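Local coordinates for putative uncharacterized protein (Streptococcus pyogenes serotype M1, PDB 3VZH) that probably acts as a Cas5d-type endoribonuclease that processes CRISPR precursor transcripts into crRNA for defence against invading nucleic acids, at residues T56-E61 with H102-E107; T60-I65 with G199-K204; I65-T70 with V160-G165; Y190-V195 with S207-V212. All coordinates share one frame; numbering follows the deposited sequence.

Contact 1. Residues T56-E61 with H102-E107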
# COMPACT_ATOMS: atom_id res chain seq x y z
N THR A 56 1.22 5.72 12.84
CA THR A 56 0.45 5.55 11.63
C THR A 56 1.44 5.31 10.49
O THR A 56 2.28 6.16 10.16
CB THR A 56 -0.27 6.86 11.30
OG1 THR A 56 -1.12 7.15 12.41
CG2 THR A 56 -1.09 6.70 9.93
N ASN A 57 1.24 4.19 9.77
CA ASN A 57 2.07 3.96 8.57
C ASN A 57 1.54 4.83 7.39
O ASN A 57 0.31 4.90 7.18
CB ASN A 57 1.92 2.48 8.19
CG ASN A 57 2.67 1.58 9.15
OD1 ASN A 57 3.84 1.86 9.51
ND2 ASN A 57 2.06 0.48 9.52
N ILE A 58 2.50 5.39 6.67
CA ILE A 58 2.24 6.32 5.56
C ILE A 58 2.89 5.74 4.33
O ILE A 58 4.15 5.78 4.20
CB ILE A 58 2.87 7.70 5.81
CG1 ILE A 58 2.37 8.38 7.14
CG2 ILE A 58 2.56 8.64 4.63
CD1 ILE A 58 0.86 8.39 7.31
N VAL A 59 2.07 5.25 3.42
CA VAL A 59 2.63 4.66 2.17
C VAL A 59 2.86 5.81 1.19
O VAL A 59 1.90 6.55 0.87
CB VAL A 59 1.70 3.59 1.52
CG1 VAL A 59 2.26 3.19 0.14
CG2 VAL A 59 1.66 2.32 2.43
N THR A 60 4.08 5.98 0.71
CA THR A 60 4.31 7.19 -0.12
C THR A 60 4.48 6.88 -1.61
O THR A 60 4.27 7.77 -2.48
CB THR A 60 5.53 8.00 0.33
OG1 THR A 60 6.71 7.18 0.27
CG2 THR A 60 5.28 8.55 1.74
N GLU A 61 4.88 5.66 -1.92
CA GLU A 61 5.23 5.32 -3.31
C GLU A 61 5.10 3.83 -3.53
O GLU A 61 5.36 3.02 -2.57
CB GLU A 61 6.62 5.80 -3.65
CG GLU A 61 6.81 5.92 -5.15
CD GLU A 61 8.13 6.60 -5.46
OE1 GLU A 61 9.17 5.97 -5.35
OE2 GLU A 61 8.11 7.80 -5.81
N HIS A 102 6.73 5.01 5.49
CA HIS A 102 7.40 5.41 6.75
C HIS A 102 6.33 5.51 7.74
O HIS A 102 5.18 5.23 7.40
CB HIS A 102 8.18 6.71 6.55
CG HIS A 102 7.28 7.90 6.25
ND1 HIS A 102 7.00 8.29 4.99
CD2 HIS A 102 6.64 8.83 7.14
CE1 HIS A 102 6.19 9.40 5.04
NE2 HIS A 102 5.99 9.74 6.37
N PHE A 103 6.68 5.84 8.96
CA PHE A 103 5.60 6.09 9.91
C PHE A 103 5.80 7.39 10.67
O PHE A 103 6.91 7.92 10.74
CB PHE A 103 5.38 4.92 10.88
CG PHE A 103 6.57 4.55 11.74
CD1 PHE A 103 7.35 3.42 11.38
CD2 PHE A 103 6.87 5.26 12.90
CE1 PHE A 103 8.43 3.05 12.17
CE2 PHE A 103 7.93 4.86 13.71
CZ PHE A 103 8.72 3.76 13.33
N VAL A 104 4.70 7.89 11.21
CA VAL A 104 4.69 9.12 12.05
C VAL A 104 3.86 8.81 13.32
O VAL A 104 3.14 7.79 13.35
CB VAL A 104 3.99 10.30 11.27
CG1 VAL A 104 4.74 10.59 9.97
CG2 VAL A 104 2.52 9.99 11.05
N TRP A 105 3.94 9.64 14.37
CA TRP A 105 3.13 9.31 15.58
C TRP A 105 1.71 9.56 15.25
O TRP A 105 1.35 10.50 14.45
CB TRP A 105 3.62 10.14 16.84
CG TRP A 105 5.10 9.89 17.16
CD1 TRP A 105 6.11 10.86 17.39
CD2 TRP A 105 5.79 8.59 17.26
NE1 TRP A 105 7.32 10.25 17.62
CE2 TRP A 105 7.20 8.89 17.58
CE3 TRP A 105 5.39 7.25 17.14
CZ2 TRP A 105 8.15 7.88 17.74
CZ3 TRP A 105 6.32 6.25 17.39
CH2 TRP A 105 7.71 6.56 17.57
N ASN A 106 0.85 8.74 15.87
CA ASN A 106 -0.58 8.84 15.66
C ASN A 106 -1.15 9.92 16.62
O ASN A 106 -1.28 9.67 17.81
CB ASN A 106 -1.23 7.46 15.91
CG ASN A 106 -2.75 7.47 15.78
OD1 ASN A 106 -3.34 8.48 15.38
ND2 ASN A 106 -3.39 6.36 16.08
N GLU A 107 -1.53 11.10 16.07
CA GLU A 107 -2.00 12.21 16.91
C GLU A 107 -3.44 11.99 17.35
O GLU A 107 -4.01 12.78 18.16
CB GLU A 107 -1.83 13.60 16.24
CG GLU A 107 -0.37 13.99 16.12
CD GLU A 107 0.36 14.06 17.47
OE1 GLU A 107 1.57 14.18 17.44
OE2 GLU A 107 -0.20 14.00 18.58
O HOH W 1 7.91 6.85 2.78
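The imidazole of His102 lies over the side chain of Ile58, whose CB approaches one ring face, 3.9 Å from the centroid and 19° off the ring normal. This is a CH-pi contact, and the branched isoleucine suits it because CG1 and CG2 spread beneath the ring on either side of CB. His102 reaches this place because its CG stands between the backbone N and the carbonyl carbon (chi1 65°), which swings the ring across to the partner strand. At the ring's edge Thr60 CG2 comes within 3.5 Å of His102 CE1. A water joins the same two residues, 2.8 Å from His102 ND1 and 2.8 Å from Thr60 OG1, so the threonine meets the ring carbon with its methyl and shares the water through its hydroxyl. Strands 55-64 and 95-105 are antiparallel neighbours here, the second and third strands of an RRM-like (ferredoxin-like) beta-alpha-beta-beta-alpha-beta unit. Their ladder includes Thr56 N to Val104 O, 2.9 Å, and Ile58 N to His102 O, 2.8 Å. Thr60 and Glu61 both face Lys100 of the partner strand, a classic beta bulge. Asn57 and Phe103 form a non-hydrogen-bonded pair on the sheet face opposite Ile58 and His102, where helices 39-49 and 118-130 pack. Asn57 OD1 rests 3.7 Å from Phe103 CB and has no hydrogen-bond partner in the model, whereas ND2 is gripped by Asp47 OD1 and Tyr50 O. Past the strand end, Asn106 CB meets Thr56 OG1 at 3.5 Å; its amide is held by Asp108 N and Pro53 O.

Contact 2. Residues T60-I65 with G199-K204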
# COMPACT_ATOMS: atom_id res chain seq x y z
N THR A 60 4.08 5.98 0.71
CA THR A 60 4.31 7.19 -0.12
C THR A 60 4.48 6.88 -1.61
O THR A 60 4.27 7.77 -2.48
CB THR A 60 5.53 8.00 0.33
OG1 THR A 60 6.71 7.18 0.27
CG2 THR A 60 5.28 8.55 1.74
N GLU A 61 4.88 5.66 -1.92
CA GLU A 61 5.23 5.32 -3.31
C GLU A 61 5.10 3.83 -3.53
O GLU A 61 5.36 3.02 -2.57
CB GLU A 61 6.62 5.80 -3.65
CG GLU A 61 6.81 5.92 -5.15
CD GLU A 61 8.13 6.60 -5.46
OE1 GLU A 61 9.17 5.97 -5.35
OE2 GLU A 61 8.11 7.80 -5.81
N VAL A 62 4.64 3.42 -4.71
CA VAL A 62 4.73 1.98 -5.11
C VAL A 62 5.27 1.81 -6.50
O VAL A 62 5.05 2.70 -7.35
CB VAL A 62 3.35 1.27 -4.98
CG1 VAL A 62 2.24 1.90 -5.91
CG2 VAL A 62 3.48 -0.25 -5.29
N LYS A 63 6.07 0.75 -6.72
CA LYS A 63 6.58 0.43 -8.04
C LYS A 63 5.92 -0.85 -8.49
O LYS A 63 5.97 -1.90 -7.78
CB LYS A 63 8.13 0.32 -8.15
CG LYS A 63 8.84 1.56 -7.61
CD LYS A 63 10.36 1.44 -7.68
CE LYS A 63 10.86 1.38 -9.03
NZ LYS A 63 12.27 1.94 -8.96
N VAL A 64 5.22 -0.76 -9.62
CA VAL A 64 4.58 -1.94 -10.27
C VAL A 64 5.62 -2.58 -11.18
O VAL A 64 5.98 -2.04 -12.24
CB VAL A 64 3.31 -1.42 -11.06
CG1 VAL A 64 2.62 -2.58 -11.78
CG2 VAL A 64 2.35 -0.70 -10.12
N ILE A 65 6.17 -3.74 -10.74
CA ILE A 65 7.33 -4.31 -11.43
C ILE A 65 6.92 -5.14 -12.59
O ILE A 65 7.66 -5.18 -13.58
CB ILE A 65 8.16 -5.15 -10.43
CG1 ILE A 65 8.66 -4.18 -9.31
CG2 ILE A 65 9.38 -5.73 -11.17
CD1 ILE A 65 9.47 -2.96 -9.80
N GLY A 199 6.22 2.92 -14.28
CA GLY A 199 5.83 1.92 -13.27
C GLY A 199 5.64 2.42 -11.84
O GLY A 199 5.31 1.61 -10.95
N VAL A 200 5.88 3.72 -11.60
CA VAL A 200 5.94 4.30 -10.26
C VAL A 200 4.65 5.07 -10.00
O VAL A 200 4.26 5.96 -10.79
CB VAL A 200 7.10 5.32 -10.10
CG1 VAL A 200 7.15 5.70 -8.60
CG2 VAL A 200 8.42 4.63 -10.48
N ILE A 201 4.02 4.81 -8.87
CA ILE A 201 2.84 5.60 -8.49
C ILE A 201 3.21 6.30 -7.19
O ILE A 201 3.48 5.61 -6.15
CB ILE A 201 1.55 4.76 -8.26
CG1 ILE A 201 1.13 4.09 -9.57
CG2 ILE A 201 0.39 5.70 -7.86
CD1 ILE A 201 0.08 3.05 -9.42
N THR A 202 3.23 7.64 -7.22
CA THR A 202 3.65 8.45 -6.03
C THR A 202 2.38 9.01 -5.46
O THR A 202 1.66 9.84 -6.12
CB THR A 202 4.64 9.57 -6.40
OG1 THR A 202 5.71 9.00 -7.10
CG2 THR A 202 5.26 10.30 -5.15
N PHE A 203 2.07 8.59 -4.26
CA PHE A 203 0.77 8.94 -3.76
C PHE A 203 0.58 10.38 -3.28
O PHE A 203 1.48 10.96 -2.70
CB PHE A 203 0.36 7.97 -2.65
CG PHE A 203 0.15 6.59 -3.18
CD1 PHE A 203 -1.02 6.26 -3.88
CD2 PHE A 203 1.16 5.64 -3.02
CE1 PHE A 203 -1.18 5.00 -4.42
CE2 PHE A 203 1.00 4.35 -3.54
CZ PHE A 203 -0.19 4.03 -4.24
N LYS A 204 -0.65 10.87 -3.48
CA LYS A 204 -1.10 12.13 -2.89
C LYS A 204 -1.58 11.84 -1.47
O LYS A 204 -1.99 10.71 -1.12
CB LYS A 204 -2.26 12.74 -3.74
CG LYS A 204 -1.79 13.30 -5.08
CD LYS A 204 -2.84 14.15 -5.80
CE LYS A 204 -2.07 14.91 -6.86
NZ LYS A 204 -2.79 15.04 -8.14
O HOH W 2 3.97 10.30 -1.78
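Glu61 reaches across to Thr202, whose OG1 donates to Glu61 OE2 at 3.0 Å. The hydroxyl meets the anti side of the carboxylate, 21° out of its plane. On the way the glutamate passes over Val200, with Glu61 CD 3.4 Å from Val200 CG1. CG of Glu61 is anti to the backbone N (chi1 -160°) and the chain runs on extended, which carries the acid to its partner while CG and the carboxyl carbon lie against the valine methyl CG1. On the other face Val62 CG1 packs 3.6 Å from Phe203 CE2 and 3.8 Å from Ile201 CB, an apolar cluster in which the buried, beta-branched Val62 and Ile201 suit strand positions and the partly exposed Phe203 ring covers Val62. These pairs sit on an antiparallel ladder in which Val62 N and O both bond to Ile201, N to O at 2.9 Å. It joins the C-terminal hairpin of strands 188-197 and 200-213 to strand 55-64 of the RRM-like unit, making one continuous sheet. At one end Val64 N bonds to Gly199 O, 2.7 Å; Gly199 adopts a positive phi (85°), readily accessible without a side chain. At the other, Phe203 N bonds to Thr60 O, and a water donates to both Thr60 O and Phe203 O. Farther out, Tyr156 OH bonds to Glu61 OE1 and so positions the carboxylate, while Lys63 bonds through NZ to Tyr156 O and makes a cation-pi contact with its ring. Leu42 of helix 39-49 covers Val62 and Phe203.

Contact 3. Residues I65-T70 with V160-G165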
# COMPACT_ATOMS: atom_id res chain seq x y z
N ILE A 65 6.17 -3.74 -10.74
CA ILE A 65 7.33 -4.31 -11.43
C ILE A 65 6.92 -5.14 -12.59
O ILE A 65 7.66 -5.18 -13.58
CB ILE A 65 8.16 -5.15 -10.43
CG1 ILE A 65 8.66 -4.18 -9.31
CG2 ILE A 65 9.38 -5.73 -11.17
CD1 ILE A 65 9.47 -2.96 -9.80
N ASN A 66 5.76 -5.81 -12.50
CA ASN A 66 5.40 -6.82 -13.53
C ASN A 66 4.37 -6.31 -14.52
O ASN A 66 3.42 -5.58 -14.10
CB ASN A 66 4.83 -8.13 -12.92
CG ASN A 66 5.91 -9.01 -12.31
OD1 ASN A 66 7.10 -8.64 -12.34
ND2 ASN A 66 5.51 -10.17 -11.69
N GLN A 67 4.51 -6.77 -15.77
CA GLN A 67 3.41 -6.72 -16.75
C GLN A 67 2.03 -6.92 -16.06
O GLN A 67 1.78 -7.88 -15.31
CB GLN A 67 3.64 -7.76 -17.84
CG GLN A 67 2.51 -7.81 -18.85
CD GLN A 67 2.84 -8.76 -19.97
OE1 GLN A 67 3.94 -9.33 -20.05
NE2 GLN A 67 1.95 -8.88 -20.86
N ILE A 68 1.08 -6.07 -16.41
CA ILE A 68 -0.29 -6.18 -15.89
C ILE A 68 -1.05 -7.23 -16.71
O ILE A 68 -1.14 -7.08 -17.93
CB ILE A 68 -1.00 -4.82 -15.97
CG1 ILE A 68 -0.37 -3.80 -14.96
CG2 ILE A 68 -2.52 -4.92 -15.71
CD1 ILE A 68 -0.76 -2.38 -15.30
N GLN A 69 -1.51 -8.29 -16.04
CA GLN A 69 -2.17 -9.43 -16.70
C GLN A 69 -3.34 -9.75 -15.80
O GLN A 69 -3.26 -9.48 -14.61
CB GLN A 69 -1.20 -10.64 -16.65
CG GLN A 69 0.07 -10.48 -17.48
CD GLN A 69 0.85 -11.78 -17.59
OE1 GLN A 69 0.69 -12.51 -18.56
NE2 GLN A 69 1.67 -12.09 -16.60
N THR A 70 -4.43 -10.25 -16.37
CA THR A 70 -5.59 -10.57 -15.58
C THR A 70 -6.04 -12.00 -15.87
O THR A 70 -5.66 -12.59 -16.90
CB THR A 70 -6.77 -9.60 -15.87
OG1 THR A 70 -7.28 -9.82 -17.18
CG2 THR A 70 -6.31 -8.08 -15.72
N VAL A 160 14.22 -2.53 -12.09
CA VAL A 160 13.58 -1.96 -13.29
C VAL A 160 12.13 -2.47 -13.40
O VAL A 160 11.87 -3.70 -13.28
CB VAL A 160 14.36 -2.36 -14.57
CG1 VAL A 160 13.71 -1.72 -15.78
CG2 VAL A 160 15.81 -1.88 -14.49
N SER A 161 11.20 -1.53 -13.57
CA SER A 161 9.75 -1.91 -13.81
C SER A 161 9.61 -2.38 -15.29
O SER A 161 10.26 -1.83 -16.21
CB SER A 161 8.91 -0.69 -13.69
OG SER A 161 7.49 -0.92 -14.01
N TYR A 162 8.72 -3.36 -15.49
CA TYR A 162 8.24 -3.76 -16.83
C TYR A 162 7.81 -2.47 -17.59
O TYR A 162 8.02 -2.40 -18.82
CB TYR A 162 7.06 -4.74 -16.68
CG TYR A 162 6.51 -5.22 -18.06
CD1 TYR A 162 7.19 -6.20 -18.81
CD2 TYR A 162 5.37 -4.63 -18.64
CE1 TYR A 162 6.69 -6.60 -20.05
CE2 TYR A 162 4.86 -5.04 -19.87
CZ TYR A 162 5.48 -6.03 -20.55
OH TYR A 162 4.95 -6.39 -21.75
N TYR A 163 7.22 -1.49 -16.86
CA TYR A 163 6.67 -0.22 -17.46
C TYR A 163 7.66 0.96 -17.51
O TYR A 163 7.32 2.13 -17.80
CB TYR A 163 5.31 0.11 -16.81
CG TYR A 163 4.33 -0.95 -17.19
CD1 TYR A 163 3.80 -1.01 -18.48
CD2 TYR A 163 3.81 -1.89 -16.18
CE1 TYR A 163 2.84 -1.97 -18.84
CE2 TYR A 163 2.88 -2.85 -16.53
CZ TYR A 163 2.41 -2.88 -17.87
OH TYR A 163 1.53 -3.84 -18.23
N ASN A 164 8.93 0.68 -17.26
CA ASN A 164 9.87 1.75 -17.39
C ASN A 164 9.81 2.36 -18.81
O ASN A 164 9.80 1.64 -19.79
CB ASN A 164 11.27 1.24 -17.16
CG ASN A 164 12.24 2.36 -16.94
OD1 ASN A 164 11.89 3.41 -16.43
ND2 ASN A 164 13.47 2.16 -17.38
N GLY A 165 9.89 3.67 -18.90
CA GLY A 165 9.90 4.33 -20.25
C GLY A 165 8.52 4.79 -20.75
O GLY A 165 8.45 5.53 -21.73
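Gln67 and Tyr162 lie side by side and point the same way. The glutamine chain is fully extended over the phenol ring, with Gln67 CB 3.5 Å from the Tyr162 centroid and almost on the ring normal, a CH-pi contact. Its amide continues the overlap, only 11° from parallel with the ring. A long, flat-ended side chain suits such a cover. Tyr162 in turn presents its edge to Tyr163, Tyr162 CD2 standing above the centre of that ring. Tyr163 crosses Ile68 at about a right angle: Ile68 CG1 touches Tyr163 CE2 at 3.7 Å, and the phenol oxygen accepts a nearly straight bond (174°) from Ile68 N, Tyr163 OH lying 2.9 Å away. Tyrosine thus combines a packing surface with a polar tip that receives a loop amide. Gln67, Ile68, Tyr162 and Tyr163 also touch a crystal neighbour, which may influence their poses. Tyr162 N donates to Ile65 O, 2.8 Å, and the type I turn from Ser161 to Asn164 is reinforced by an ST turn, Tyr163 N to Ser161 OG; that hydroxyl also hydrogen-bonds to Val64 O at the end of strand 55-64. The contact joins the loop after this strand to the loop after helix 153-158, with Ile65 resting on Val96 and Leu98 of strand 95-105 and Ile68 on Leu92 of strand 88-93.

Contact 4. Residues Y190-V195 with S207-V212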
# COMPACT_ATOMS: atom_id res chain seq x y z
N TYR A 190 -12.19 9.10 -0.56
CA TYR A 190 -11.33 9.95 -1.35
C TYR A 190 -10.99 9.19 -2.61
O TYR A 190 -10.61 7.99 -2.56
CB TYR A 190 -10.03 10.32 -0.62
CG TYR A 190 -10.24 11.20 0.59
CD1 TYR A 190 -10.02 12.58 0.53
CD2 TYR A 190 -10.67 10.64 1.81
CE1 TYR A 190 -10.20 13.38 1.63
CE2 TYR A 190 -10.87 11.45 2.93
CZ TYR A 190 -10.64 12.81 2.84
OH TYR A 190 -10.85 13.61 3.94
N PHE A 191 -11.10 9.91 -3.73
CA PHE A 191 -10.76 9.36 -5.08
C PHE A 191 -9.82 10.34 -5.73
O PHE A 191 -9.95 11.57 -5.48
CB PHE A 191 -12.00 9.19 -5.96
CG PHE A 191 -12.91 8.11 -5.49
CD1 PHE A 191 -12.93 6.86 -6.15
CD2 PHE A 191 -13.78 8.32 -4.42
CE1 PHE A 191 -13.78 5.84 -5.72
CE2 PHE A 191 -14.63 7.31 -4.02
CZ PHE A 191 -14.62 6.06 -4.64
N THR A 192 -8.94 9.85 -6.61
CA THR A 192 -8.07 10.77 -7.30
C THR A 192 -7.49 10.14 -8.56
O THR A 192 -7.48 8.92 -8.64
CB THR A 192 -6.98 11.38 -6.36
OG1 THR A 192 -6.63 12.71 -6.85
CG2 THR A 192 -5.69 10.44 -6.19
N LYS A 193 -7.13 11.02 -9.51
CA LYS A 193 -6.46 10.69 -10.78
C LYS A 193 -5.14 10.08 -10.41
O LYS A 193 -4.36 10.65 -9.64
CB LYS A 193 -6.28 11.90 -11.76
CG LYS A 193 -5.22 11.65 -12.91
CD LYS A 193 -5.04 12.86 -13.82
CE LYS A 193 -6.30 13.74 -13.58
NZ LYS A 193 -6.83 14.63 -14.64
N THR A 194 -4.89 8.88 -10.93
CA THR A 194 -3.75 8.09 -10.50
C THR A 194 -2.88 7.81 -11.76
O THR A 194 -3.37 7.20 -12.70
CB THR A 194 -4.26 6.79 -9.77
OG1 THR A 194 -5.05 7.15 -8.58
CG2 THR A 194 -3.05 5.85 -9.40
N VAL A 195 -1.64 8.28 -11.83
CA VAL A 195 -0.83 8.13 -13.02
C VAL A 195 0.37 7.30 -12.63
O VAL A 195 1.02 7.56 -11.64
CB VAL A 195 -0.33 9.49 -13.55
CG1 VAL A 195 0.47 9.34 -14.83
CG2 VAL A 195 -1.55 10.38 -13.83
N SER A 207 -5.90 14.58 1.67
CA SER A 207 -6.56 15.90 1.59
C SER A 207 -6.22 16.56 0.24
O SER A 207 -6.83 17.56 -0.15
CB SER A 207 -6.16 16.78 2.80
OG SER A 207 -4.79 17.05 2.70
N GLU A 208 -5.26 15.99 -0.51
CA GLU A 208 -4.89 16.52 -1.81
C GLU A 208 -5.65 15.81 -2.99
O GLU A 208 -5.35 16.06 -4.19
CB GLU A 208 -3.40 16.27 -2.05
CG GLU A 208 -2.51 17.18 -1.19
CD GLU A 208 -1.14 16.60 -0.99
OE1 GLU A 208 -0.74 15.59 -1.65
OE2 GLU A 208 -0.45 17.13 -0.08
N CYS A 209 -6.57 14.91 -2.64
CA CYS A 209 -7.28 14.13 -3.67
C CYS A 209 -8.27 15.02 -4.48
O CYS A 209 -8.78 16.03 -3.97
CB CYS A 209 -8.05 12.96 -3.05
SG CYS A 209 -6.94 11.55 -2.61
N ASP A 210 -8.58 14.55 -5.70
CA ASP A 210 -9.44 15.26 -6.62
C ASP A 210 -10.87 15.31 -6.13
O ASP A 210 -11.56 16.25 -6.45
CB ASP A 210 -9.41 14.58 -8.00
CG ASP A 210 -8.06 14.79 -8.72
OD1 ASP A 210 -7.31 15.71 -8.36
OD2 ASP A 210 -7.75 14.01 -9.61
N ILE A 211 -11.29 14.29 -5.40
CA ILE A 211 -12.73 14.07 -5.15
C ILE A 211 -12.85 13.56 -3.75
O ILE A 211 -12.13 12.61 -3.36
CB ILE A 211 -13.33 13.03 -6.17
CG1 ILE A 211 -13.38 13.61 -7.58
CG2 ILE A 211 -14.80 12.65 -5.77
CD1 ILE A 211 -13.53 12.52 -8.66
N VAL A 212 -13.72 14.21 -2.96
CA VAL A 212 -14.07 13.76 -1.60
C VAL A 212 -15.60 13.59 -1.54
O VAL A 212 -16.34 14.53 -1.85
CB VAL A 212 -13.69 14.79 -0.51
CG1 VAL A 212 -13.75 14.15 0.90
CG2 VAL A 212 -12.34 15.40 -0.79
O HOH W 3 -4.81 13.20 -8.70
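Strands 188-197 and 200-213 run antiparallel here, with Phe191 N bonded straight to Ile211 O (2.9 Å, 174°) and the return bond, Ile211 N to Phe191 O, bent to 135° where Asp210 and Ile211 both face Phe191 in a classic beta bulge. Beside the bulge, Thr192 OG1 accepts a bond from Asp210 N at 2.9 Å, and the hydroxyl gives its own proton to a water 2.6 Å from OG1. OG1 points that way because it is roughly anti to the backbone N (chi1 -151°). Asp210 answers with its carboxylate, whose OD2 takes Lys193 N at 3.1 Å from well above the carboxylate plane. The same water donates to Asp210 OD2 and Lys193 O, tying the bulge to the neighbouring strand. A short acid and a threonine suit this place, since each bonds to the other strand's main chain. Tyr190 and Val212 lie side by side, Val212 CG1 over one face of the ring, 4.0 Å from its centroid. Cys209 SG lies against Tyr190 CB (3.9 Å) and Thr192 CB (3.8 Å), both on strand 188-197. The two strands form the C-terminal hairpin. Strand 188-197 also bonds to strands 167-171 and 173-178; His175 touches both Tyr190 and Cys209, while Ile172, in the loop joining those two strands, meets Phe191 and Ile211.

Overall arrangement
Strand 55-64 and the loop after it supply the first halves of contacts 1, 2 and 3 in turn. Contact 1 closes first, when the chain returns as strand 95-105. Contact 3 closes next, at 160-165; it crosses contact 1 but lies wholly within the span of contact 2, which shuts only at 199-204. Contact 4 opens at 190-195 before that and ends at 207-212, so it crosses contact 2. Contacts 1, 2 and 4 thus run through neighbouring strands of one antiparallel sheet, from the RRM-like unit to the C-terminal hairpin. Contact 3 ties two loops beside it and touches contact 2 through Ser161; its centre is about 23 Å from that of contact 4.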